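PDB 7CPX: lovastatin nonaketide synthase, polyketide synthase component from Aspergillus terreus, which builds the dihydromonacolin L chain of lovastatin from malonyl-CoA, with S-adenosylmethionine and NADPH, as a homodimeric multidomain polyketide synthase working together with the partner protein lovC. Local coordinates for residues R1275-P1283 against V1430-Q1438; Q1326-E1337 against T1392-F1400. The protein carries 2 engineered substitutions. All coordinates share one frame; numbering follows the deposited sequence.

Contact 1 of 2, residues R1275-P1283 against V1430-Q1438; sequences RWSWGPLTP and VAQIAHRYQ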
loop_
_atom_site.group_PDB
_atom_site.type_symbol
_atom_site.label_atom_id
_atom_site.label_comp_id
_atom_site.label_asym_id
_atom_site.label_seq_id
_atom_site.Cartn_x
_atom_site.Cartn_y
_atom_site.Cartn_z
ATOM N N ARG A 1275 -36.289 -42.624 -21.267
ATOM C CA ARG A 1275 -36.982 -43.875 -21.009
ATOM C C ARG A 1275 -38.064 -44.095 -22.057
ATOM O O ARG A 1275 -38.625 -43.142 -22.609
ATOM C CB ARG A 1275 -37.614 -43.895 -19.610
ATOM C CG ARG A 1275 -38.574 -42.751 -19.339
ATOM C CD ARG A 1275 -39.371 -42.976 -18.061
ATOM N NE ARG A 1275 -38.529 -43.409 -16.950
ATOM C CZ ARG A 1275 -38.456 -44.650 -16.485
ATOM N NH1 ARG A 1275 -39.182 -45.630 -16.998
ATOM N NH2 ARG A 1275 -37.636 -44.914 -15.472
ATOM N N TRP A 1276 -38.345 -45.372 -22.320
ATOM C CA TRP A 1276 -39.414 -45.773 -23.232
ATOM C C TRP A 1276 -40.742 -45.668 -22.493
ATOM O O TRP A 1276 -41.312 -46.655 -22.023
ATOM C CB TRP A 1276 -39.191 -47.191 -23.745
ATOM C CG TRP A 1276 -38.110 -47.320 -24.759
ATOM C CD1 TRP A 1276 -37.203 -46.373 -25.110
ATOM C CD2 TRP A 1276 -37.824 -48.470 -25.564
ATOM N NE1 TRP A 1276 -36.364 -46.857 -26.083
ATOM C CE2 TRP A 1276 -36.724 -48.144 -26.379
ATOM C CE3 TRP A 1276 -38.390 -49.743 -25.672
ATOM C CZ2 TRP A 1276 -36.179 -49.043 -27.292
ATOM C CZ3 TRP A 1276 -37.847 -50.635 -26.578
ATOM C CH2 TRP A 1276 -36.753 -50.281 -27.376
ATOM N N SER A 1277 -41.243 -44.442 -22.381
ATOM C CA SER A 1277 -42.596 -44.272 -21.880
ATOM C C SER A 1277 -43.521 -45.058 -22.795
ATOM O O SER A 1277 -43.672 -44.719 -23.972
ATOM C CB SER A 1277 -42.985 -42.795 -21.839
ATOM O OG SER A 1277 -44.280 -42.623 -21.290
ATOM N N TRP A 1278 -44.109 -46.131 -22.278
ATOM C CA TRP A 1278 -44.979 -47.008 -23.056
ATOM C C TRP A 1278 -46.416 -46.590 -22.769
ATOM O O TRP A 1278 -46.939 -46.814 -21.678
ATOM C CB TRP A 1278 -44.736 -48.469 -22.700
ATOM C CG TRP A 1278 -43.517 -49.072 -23.326
ATOM C CD1 TRP A 1278 -42.299 -49.247 -22.743
ATOM C CD2 TRP A 1278 -43.406 -49.604 -24.651
ATOM N NE1 TRP A 1278 -41.432 -49.846 -23.622
ATOM C CE2 TRP A 1278 -42.088 -50.077 -24.802
ATOM C CE3 TRP A 1278 -44.290 -49.721 -25.725
ATOM C CZ2 TRP A 1278 -41.635 -50.656 -25.984
ATOM C CZ3 TRP A 1278 -43.840 -50.297 -26.894
ATOM C CH2 TRP A 1278 -42.525 -50.757 -27.016
ATOM N N GLY A 1279 -47.061 -45.978 -23.761
ATOM C CA GLY A 1279 -48.400 -45.474 -23.580
ATOM C C GLY A 1279 -49.334 -45.918 -24.686
ATOM O O GLY A 1279 -48.900 -46.294 -25.774
ATOM N N PRO A 1280 -50.641 -45.855 -24.441
ATOM C CA PRO A 1280 -51.594 -46.436 -25.393
ATOM C C PRO A 1280 -51.478 -45.833 -26.784
ATOM O O PRO A 1280 -51.195 -44.647 -26.965
ATOM C CB PRO A 1280 -52.957 -46.116 -24.772
ATOM C CG PRO A 1280 -52.684 -45.892 -23.331
ATOM C CD PRO A 1280 -51.318 -45.286 -23.264
ATOM N N LEU A 1281 -51.705 -46.689 -27.782
ATOM C CA LEU A 1281 -51.808 -46.253 -29.167
ATOM C C LEU A 1281 -53.025 -45.370 -29.408
ATOM O O LEU A 1281 -53.087 -44.695 -30.439
ATOM C CB LEU A 1281 -51.873 -47.469 -30.094
ATOM C CG LEU A 1281 -51.798 -47.187 -31.597
ATOM C CD1 LEU A 1281 -50.393 -47.425 -32.116
ATOM C CD2 LEU A 1281 -52.805 -48.033 -32.357
ATOM N N THR A 1282 -53.993 -45.378 -28.496
ATOM C CA THR A 1282 -55.153 -44.503 -28.567
ATOM C C THR A 1282 -55.663 -44.287 -27.154
ATOM O O THR A 1282 -55.530 -45.180 -26.308
ATOM C CB THR A 1282 -56.270 -45.093 -29.440
ATOM O OG1 THR A 1282 -56.496 -46.460 -29.075
ATOM C CG2 THR A 1282 -55.904 -45.010 -30.913
ATOM N N PRO A 1283 -56.248 -43.127 -26.864
ATOM C CA PRO A 1283 -56.786 -42.902 -25.521
ATOM C C PRO A 1283 -57.903 -43.885 -25.208
ATOM O O PRO A 1283 -58.664 -44.297 -26.086
ATOM C CB PRO A 1283 -57.301 -41.460 -25.576
ATOM C CG PRO A 1283 -57.550 -41.203 -27.022
ATOM C CD PRO A 1283 -56.510 -41.989 -27.760
ATOM N N VAL A 1430 -55.614 -36.258 -21.735
ATOM C CA VAL A 1430 -54.650 -35.381 -22.389
ATOM C C VAL A 1430 -53.272 -36.024 -22.391
ATOM O O VAL A 1430 -52.525 -35.920 -23.369
ATOM C CB VAL A 1430 -54.629 -34.001 -21.706
ATOM C CG1 VAL A 1430 -53.482 -33.166 -22.243
ATOM C CG2 VAL A 1430 -55.948 -33.290 -21.926
ATOM N N ALA A 1431 -52.910 -36.690 -21.295
ATOM C CA ALA A 1431 -51.625 -37.373 -21.233
ATOM C C ALA A 1431 -51.539 -38.454 -22.297
ATOM O O ALA A 1431 -50.546 -38.546 -23.027
ATOM C CB ALA A 1431 -51.418 -37.971 -19.843
ATOM N N GLN A 1432 -52.582 -39.279 -22.410
ATOM C CA GLN A 1432 -52.572 -40.337 -23.413
ATOM C C GLN A 1432 -52.490 -39.760 -24.821
ATOM O O GLN A 1432 -51.725 -40.252 -25.661
ATOM C CB GLN A 1432 -53.815 -41.214 -23.261
ATOM C CG GLN A 1432 -53.850 -42.005 -21.965
ATOM C CD GLN A 1432 -55.137 -42.784 -21.788
ATOM O OE1 GLN A 1432 -56.124 -42.542 -22.482
ATOM N NE2 GLN A 1432 -55.133 -43.726 -20.854
ATOM N N ILE A 1433 -53.259 -38.706 -25.092
ATOM C CA ILE A 1433 -53.292 -38.131 -26.433
ATOM C C ILE A 1433 -51.943 -37.515 -26.782
ATOM O O ILE A 1433 -51.400 -37.739 -27.870
ATOM C CB ILE A 1433 -54.429 -37.101 -26.547
ATOM C CG1 ILE A 1433 -55.784 -37.796 -26.402
ATOM C CG2 ILE A 1433 -54.352 -36.371 -27.877
ATOM C CD1 ILE A 1433 -56.945 -36.849 -26.194
ATOM N N ALA A 1434 -51.379 -36.728 -25.861
ATOM C CA ALA A 1434 -50.096 -36.089 -26.119
ATOM C C ALA A 1434 -48.975 -37.111 -26.209
ATOM O O ALA A 1434 -47.993 -36.896 -26.928
ATOM C CB ALA A 1434 -49.791 -35.063 -25.029
ATOM N N HIS A 1435 -49.091 -38.223 -25.481
ATOM C CA HIS A 1435 -48.128 -39.303 -25.638
ATOM C C HIS A 1435 -48.211 -39.896 -27.034
ATOM O O HIS A 1435 -47.201 -39.996 -27.739
ATOM C CB HIS A 1435 -48.379 -40.380 -24.585
ATOM C CG HIS A 1435 -47.741 -41.694 -24.906
ATOM N ND1 HIS A 1435 -46.488 -42.045 -24.450
ATOM C CD2 HIS A 1435 -48.176 -42.739 -25.648
ATOM C CE1 HIS A 1435 -46.184 -43.251 -24.892
ATOM N NE2 HIS A 1435 -47.189 -43.693 -25.624
ATOM N N ARG A 1436 -49.415 -40.281 -27.461
ATOM C CA ARG A 1436 -49.554 -40.886 -28.780
ATOM C C ARG A 1436 -49.234 -39.881 -29.879
ATOM O O ARG A 1436 -48.490 -40.194 -30.816
ATOM C CB ARG A 1436 -50.960 -41.453 -28.950
ATOM C CG ARG A 1436 -51.150 -42.205 -30.252
ATOM C CD ARG A 1436 -51.712 -41.310 -31.336
ATOM N NE ARG A 1436 -51.118 -41.568 -32.642
ATOM C CZ ARG A 1436 -51.564 -42.466 -33.510
ATOM N NH1 ARG A 1436 -52.595 -43.246 -33.233
ATOM N NH2 ARG A 1436 -50.959 -42.581 -34.688
ATOM N N TYR A 1437 -49.783 -38.673 -29.784
ATOM C CA TYR A 1437 -49.441 -37.574 -30.682
ATOM C C TYR A 1437 -48.546 -36.619 -29.906
ATOM O O TYR A 1437 -49.011 -35.934 -28.990
ATOM C CB TYR A 1437 -50.683 -36.844 -31.190
ATOM C CG TYR A 1437 -51.790 -37.732 -31.705
ATOM C CD1 TYR A 1437 -51.752 -38.252 -32.990
ATOM C CD2 TYR A 1437 -52.888 -38.026 -30.912
ATOM C CE1 TYR A 1437 -52.770 -39.056 -33.464
ATOM C CE2 TYR A 1437 -53.910 -38.830 -31.376
ATOM C CZ TYR A 1437 -53.848 -39.340 -32.654
ATOM O OH TYR A 1437 -54.864 -40.142 -33.120
ATOM N N GLN A 1438 -47.271 -36.573 -30.267
ATOM C CA GLN A 1438 -46.331 -35.678 -29.614
ATOM C C GLN A 1438 -46.225 -34.365 -30.380
ATOM O O GLN A 1438 -46.639 -34.254 -31.536
ATOM C CB GLN A 1438 -44.954 -36.326 -29.508
ATOM C CG GLN A 1438 -44.918 -37.586 -28.667
ATOM C CD GLN A 1438 -44.584 -37.312 -27.214
ATOM O OE1 GLN A 1438 -43.466 -37.561 -26.767
ATOM N NE2 GLN A 1438 -45.556 -36.800 -26.468
#
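His1435 lays one face of its imidazole over CA of Gly1279, where strand 1275-1280 runs across the last turn of helix 1420-1436. The ring stands with CG anti to the backbone N (chi1 162°), which carries it out from the helix to the strand. There Ser1277 O lies in the ring plane at the edge, 3.1 Å from CE1, while NE2 is hydrogen-bonded to Ile1807 O of the adjoining strand. Arg1436 follows a bent course, its CG 3.2 Å from Leu1281 O. Its NH1 returns to that same oxygen in a weak bond of 3.2 Å (N-H...O 130°) and also forms a salt bridge with Glu1795. Gln1432 reaches out extended, its OE1 3.5 Å from Pro1283 CB; its side chain crosses that of Pro1280 at about a right angle, and NE2 is hydrogen-bonded to Asp1284. CG1 of Ile1433 packs obliquely on Pro1283 CG at 3.9 Å. Strand and helix axes approach to 7.8 Å at 111°. Strand 1275-1280 is an outermost strand of its mixed sheet, hydrogen-bonded to strand 1804-1811, whose Arg1809 binds the carbonyls of His1435 and Arg1436; Ile1433 and Tyr1437 also touch strand 1542-1547 of a second sheet, which carries the methyltransferase strands.

Contact 2 of 2, residues Q1326-E1337 against T1392-F1400; sequences QQAAFHLQKQIE and TVRSNGNPF
A Schellman motif closes helix 1389-1393, and the residues that form it meet the turn and short helix of 1326-1337. Ser1395, the C-prime residue with positive phi, returns its N to Thr1392 O, while Asn1396 N reaches back to Pro1391 O. The Ser1395 hydroxyl then crosses to the other segment: OG donates to Gln1326 O at 2.9 Å, approaching at a C=O...O angle of 149° and tilted 30° from the carbonyl plane. The same OG lies over the centre of one face of the His1331 imidazole, 3.5 Å above its plane, and Ser1395 CB makes a CH-pi contact 4.3 Å from the ring centroid. CG of Leu1332 covers the opposite face toward its rim, so the ring is sandwiched between the two. His1331 holds CG between its backbone N and carbonyl carbon (chi1 65°), which brings a face of the imidazole against Ser1395 OG. The buried side chain of Gln1326 bends at chi2, and its amide end meets the last helical turn and Pro1399. Which way round the amide sits is doubtful, since the modelled OE1 faces another acceptor, Thr1392 O, at 2.7 Å. Deeper in, Val1393 points CG1 at the ring of Phe1330, 3.8 Å from CD2. CB of Arg1394 rests 3.7 Å from Ile1336 O. Helix 1339-1354 backs this group, Ser1345 touching Phe1330 and Ile1336, and Ala1346 touching Val1393. The whole is a junction of turns between short helices, in which the Schellman-capped C-terminal end of helix 1389-1393 docks by its capping residue against a neighbouring turn.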
loop_
_atom_site.group_PDB
_atom_site.type_symbol
_atom_site.label_atom_id
_atom_site.label_comp_id
_atom_site.label_asym_id
_atom_site.label_seq_id
_atom_site.Cartn_x
_atom_site.Cartn_y
_atom_site.Cartn_z
ATOM N N GLN A 1326 -82.407 -17.314 -13.494
ATOM C CA GLN A 1326 -82.182 -16.036 -12.830
ATOM C C GLN A 1326 -81.318 -15.090 -13.649
ATOM O O GLN A 1326 -81.293 -13.891 -13.353
ATOM C CB GLN A 1326 -81.553 -16.270 -11.454
ATOM C CG GLN A 1326 -80.093 -16.675 -11.486
ATOM C CD GLN A 1326 -79.179 -15.576 -10.981
ATOM O OE1 GLN A 1326 -79.396 -15.019 -9.905
ATOM N NE2 GLN A 1326 -78.152 -15.254 -11.758
ATOM N N GLN A 1327 -80.619 -15.592 -14.665
ATOM C CA GLN A 1327 -79.882 -14.711 -15.559
ATOM C C GLN A 1327 -80.768 -14.185 -16.681
ATOM O O GLN A 1327 -80.604 -13.041 -17.119
ATOM C CB GLN A 1327 -78.676 -15.449 -16.141
ATOM C CG GLN A 1327 -78.009 -14.733 -17.305
ATOM C CD GLN A 1327 -77.583 -13.319 -16.957
ATOM O OE1 GLN A 1327 -77.420 -12.977 -15.786
ATOM N NE2 GLN A 1327 -77.403 -12.488 -17.977
ATOM N N ALA A 1328 -81.712 -14.998 -17.154
ATOM C CA ALA A 1328 -82.477 -14.688 -18.353
ATOM C C ALA A 1328 -83.914 -14.276 -18.073
ATOM O O ALA A 1328 -84.336 -13.200 -18.509
ATOM C CB ALA A 1328 -82.468 -15.897 -19.301
ATOM N N ALA A 1329 -84.691 -15.103 -17.364
ATOM C CA ALA A 1329 -86.128 -14.875 -17.282
ATOM C C ALA A 1329 -86.747 -15.089 -15.907
ATOM O O ALA A 1329 -87.950 -14.849 -15.760
ATOM C CB ALA A 1329 -86.854 -15.777 -18.293
ATOM N N PHE A 1330 -85.988 -15.519 -14.896
ATOM C CA PHE A 1330 -86.595 -15.746 -13.587
ATOM C C PHE A 1330 -87.181 -14.456 -13.028
ATOM O O PHE A 1330 -88.255 -14.469 -12.418
ATOM C CB PHE A 1330 -85.565 -16.328 -12.619
ATOM C CG PHE A 1330 -86.154 -16.910 -11.361
ATOM C CD1 PHE A 1330 -87.282 -17.712 -11.403
ATOM C CD2 PHE A 1330 -85.552 -16.676 -10.137
ATOM C CE1 PHE A 1330 -87.808 -18.253 -10.248
ATOM C CE2 PHE A 1330 -86.074 -17.215 -8.977
ATOM C CZ PHE A 1330 -87.202 -18.007 -9.034
ATOM N N HIS A 1331 -86.495 -13.330 -13.238
ATOM C CA HIS A 1331 -87.015 -12.049 -12.775
ATOM C C HIS A 1331 -88.303 -11.657 -13.488
ATOM O O HIS A 1331 -88.980 -10.726 -13.038
ATOM C CB HIS A 1331 -85.957 -10.950 -12.939
ATOM C CG HIS A 1331 -85.580 -10.663 -14.358
ATOM N ND1 HIS A 1331 -85.510 -11.638 -15.329
ATOM C CD2 HIS A 1331 -85.240 -9.502 -14.967
ATOM C CE1 HIS A 1331 -85.145 -11.090 -16.474
ATOM N NE2 HIS A 1331 -84.978 -9.795 -16.282
ATOM N N LEU A 1332 -88.654 -12.338 -14.579
ATOM C CA LEU A 1332 -89.925 -12.129 -15.262
ATOM C C LEU A 1332 -90.923 -13.254 -15.026
ATOM O O LEU A 1332 -92.129 -13.034 -15.173
ATOM C CB LEU A 1332 -89.699 -11.990 -16.771
ATOM C CG LEU A 1332 -88.618 -11.002 -17.210
ATOM C CD1 LEU A 1332 -88.440 -11.048 -18.720
ATOM C CD2 LEU A 1332 -88.946 -9.593 -16.746
ATOM N N GLN A 1333 -90.451 -14.451 -14.666
ATOM C CA GLN A 1333 -91.344 -15.602 -14.577
ATOM C C GLN A 1333 -92.421 -15.409 -13.516
ATOM O O GLN A 1333 -93.590 -15.734 -13.758
ATOM C CB GLN A 1333 -90.532 -16.869 -14.298
ATOM C CG GLN A 1333 -89.862 -17.440 -15.544
ATOM C CD GLN A 1333 -88.873 -18.546 -15.234
ATOM O OE1 GLN A 1333 -88.370 -18.650 -14.118
ATOM N NE2 GLN A 1333 -88.592 -19.382 -16.226
ATOM N N LYS A 1334 -92.059 -14.886 -12.343
ATOM C CA LYS A 1334 -93.030 -14.564 -11.303
ATOM C C LYS A 1334 -92.937 -13.095 -10.912
ATOM O O LYS A 1334 -93.151 -12.742 -9.749
ATOM C CB LYS A 1334 -92.837 -15.445 -10.068
ATOM C CG LYS A 1334 -92.854 -16.939 -10.328
ATOM C CD LYS A 1334 -92.822 -17.704 -9.013
ATOM C CE LYS A 1334 -92.685 -19.200 -9.225
ATOM N NZ LYS A 1334 -92.716 -19.942 -7.933
ATOM N N GLN A 1335 -92.624 -12.224 -11.871
ATOM C CA GLN A 1335 -92.389 -10.811 -11.583
ATOM C C GLN A 1335 -91.337 -10.665 -10.488
ATOM O O GLN A 1335 -91.462 -9.846 -9.576
ATOM C CB GLN A 1335 -93.686 -10.106 -11.191
ATOM C CG GLN A 1335 -94.795 -10.223 -12.226
ATOM C CD GLN A 1335 -94.396 -9.666 -13.579
ATOM O OE1 GLN A 1335 -93.575 -10.250 -14.286
ATOM N NE2 GLN A 1335 -94.976 -8.530 -13.945
ATOM N N ILE A 1336 -90.285 -11.486 -10.581
ATOM C CA ILE A 1336 -89.243 -11.513 -9.556
ATOM C C ILE A 1336 -88.230 -10.395 -9.729
ATOM O O ILE A 1336 -87.318 -10.264 -8.903
ATOM C CB ILE A 1336 -88.589 -12.911 -9.559
ATOM C CG1 ILE A 1336 -89.609 -13.961 -9.124
ATOM C CG2 ILE A 1336 -87.393 -12.955 -8.632
ATOM C CD1 ILE A 1336 -89.267 -15.363 -9.569
ATOM N N GLU A 1337 -88.370 -9.565 -10.764
ATOM C CA GLU A 1337 -87.573 -8.346 -10.830
ATOM C C GLU A 1337 -87.931 -7.383 -9.705
ATOM O O GLU A 1337 -87.176 -6.441 -9.444
ATOM C CB GLU A 1337 -87.764 -7.668 -12.187
ATOM C CG GLU A 1337 -86.812 -6.511 -12.442
ATOM C CD GLU A 1337 -86.940 -5.951 -13.845
ATOM O OE1 GLU A 1337 -87.780 -6.461 -14.615
ATOM O OE2 GLU A 1337 -86.199 -5.002 -14.178
ATOM N N THR A 1392 -79.005 -11.178 -6.950
ATOM C CA THR A 1392 -78.750 -11.806 -8.241
ATOM C C THR A 1392 -80.027 -12.373 -8.846
ATOM O O THR A 1392 -80.153 -12.441 -10.074
ATOM C CB THR A 1392 -77.706 -12.911 -8.089
ATOM O OG1 THR A 1392 -78.247 -13.981 -7.304
ATOM C CG2 THR A 1392 -76.455 -12.374 -7.408
ATOM N N VAL A 1393 -80.981 -12.784 -8.006
ATOM C CA VAL A 1393 -82.220 -13.363 -8.514
ATOM C C VAL A 1393 -82.988 -12.348 -9.348
ATOM O O VAL A 1393 -83.623 -12.707 -10.346
ATOM C CB VAL A 1393 -83.064 -13.910 -7.346
ATOM C CG1 VAL A 1393 -84.538 -13.930 -7.702
ATOM C CG2 VAL A 1393 -82.603 -15.311 -6.979
ATOM N N ARG A 1394 -82.948 -11.072 -8.961
ATOM C CA ARG A 1394 -83.548 -10.010 -9.760
ATOM C C ARG A 1394 -82.637 -9.534 -10.887
ATOM O O ARG A 1394 -82.872 -8.457 -11.446
ATOM C CB ARG A 1394 -83.941 -8.825 -8.872
ATOM C CG ARG A 1394 -82.859 -8.329 -7.923
ATOM C CD ARG A 1394 -83.314 -7.066 -7.202
ATOM N NE ARG A 1394 -82.349 -6.601 -6.212
ATOM C CZ ARG A 1394 -82.370 -6.920 -4.925
ATOM N NH1 ARG A 1394 -83.293 -7.726 -4.424
ATOM N NH2 ARG A 1394 -81.440 -6.420 -4.117
ATOM N N SER A 1395 -81.607 -10.309 -11.229
ATOM C CA SER A 1395 -80.706 -9.978 -12.330
ATOM C C SER A 1395 -80.009 -8.641 -12.102
ATOM O O SER A 1395 -79.720 -7.909 -13.052
ATOM C CB SER A 1395 -81.451 -9.967 -13.667
ATOM O OG SER A 1395 -82.100 -11.205 -13.899
ATOM N N ASN A 1396 -79.734 -8.312 -10.840
ATOM C CA ASN A 1396 -79.056 -7.070 -10.484
ATOM C C ASN A 1396 -77.607 -7.319 -10.081
ATOM O O ASN A 1396 -76.688 -6.721 -10.647
ATOM C CB ASN A 1396 -79.816 -6.367 -9.350
ATOM C CG ASN A 1396 -79.306 -4.962 -9.085
ATOM O OD1 ASN A 1396 -78.129 -4.665 -9.292
ATOM N ND2 ASN A 1396 -80.194 -4.089 -8.627
ATOM N N GLY A 1397 -77.387 -8.201 -9.106
ATOM C CA GLY A 1397 -76.044 -8.495 -8.655
ATOM C C GLY A 1397 -75.354 -9.545 -9.504
ATOM O O GLY A 1397 -75.965 -10.235 -10.322
ATOM N N ASN A 1398 -74.050 -9.661 -9.297
ATOM C CA ASN A 1398 -73.268 -10.664 -10.007
ATOM C C ASN A 1398 -73.589 -12.048 -9.451
ATOM O O ASN A 1398 -73.570 -12.240 -8.230
ATOM C CB ASN A 1398 -71.779 -10.365 -9.870
ATOM C CG ASN A 1398 -70.908 -11.345 -10.635
ATOM O OD1 ASN A 1398 -71.059 -12.561 -10.512
ATOM N ND2 ASN A 1398 -69.989 -10.817 -11.434
ATOM N N PRO A 1399 -73.887 -13.034 -10.302
ATOM C CA PRO A 1399 -74.321 -14.340 -9.777
ATOM C C PRO A 1399 -73.296 -15.026 -8.891
ATOM O O PRO A 1399 -73.684 -15.694 -7.924
ATOM C CB PRO A 1399 -74.600 -15.150 -11.051
ATOM C CG PRO A 1399 -73.785 -14.496 -12.109
ATOM C CD PRO A 1399 -73.777 -13.040 -11.772
ATOM N N PHE A 1400 -71.999 -14.889 -9.183
ATOM C CA PHE A 1400 -70.962 -15.575 -8.426
ATOM C C PHE A 1400 -70.026 -14.648 -7.668
ATOM O O PHE A 1400 -69.353 -15.114 -6.741
ATOM C CB PHE A 1400 -70.116 -16.466 -9.351
ATOM C CG PHE A 1400 -70.843 -17.681 -9.874
ATOM C CD1 PHE A 1400 -71.974 -18.173 -9.239
ATOM C CD2 PHE A 1400 -70.382 -18.338 -11.001
ATOM C CE1 PHE A 1400 -72.629 -19.288 -9.723
ATOM C CE2 PHE A 1400 -71.034 -19.454 -11.489
ATOM C CZ PHE A 1400 -72.160 -19.928 -10.849
#

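Contact 2 is nested along the chain within the loop closed by contact 1: residues 1275-1283 come first, then 1326-1337 and 1392-1400, and finally 1430-1438. The 146 residues between the two segments of contact 1 are largely helical. Contact 2 ties together part of this intervening segment, about 47 Å away between centres and about 23 Å between nearest atoms, without touching contact 1. The two share no sheet. Contact 1 joins the edge of the sheet holding strand 1275-1280 to helix 1420-1436, just ahead of strand 1440-1445, which leads into the methyltransferase region. Contact 2, further from the centre of the chain, holds together a separate helical part.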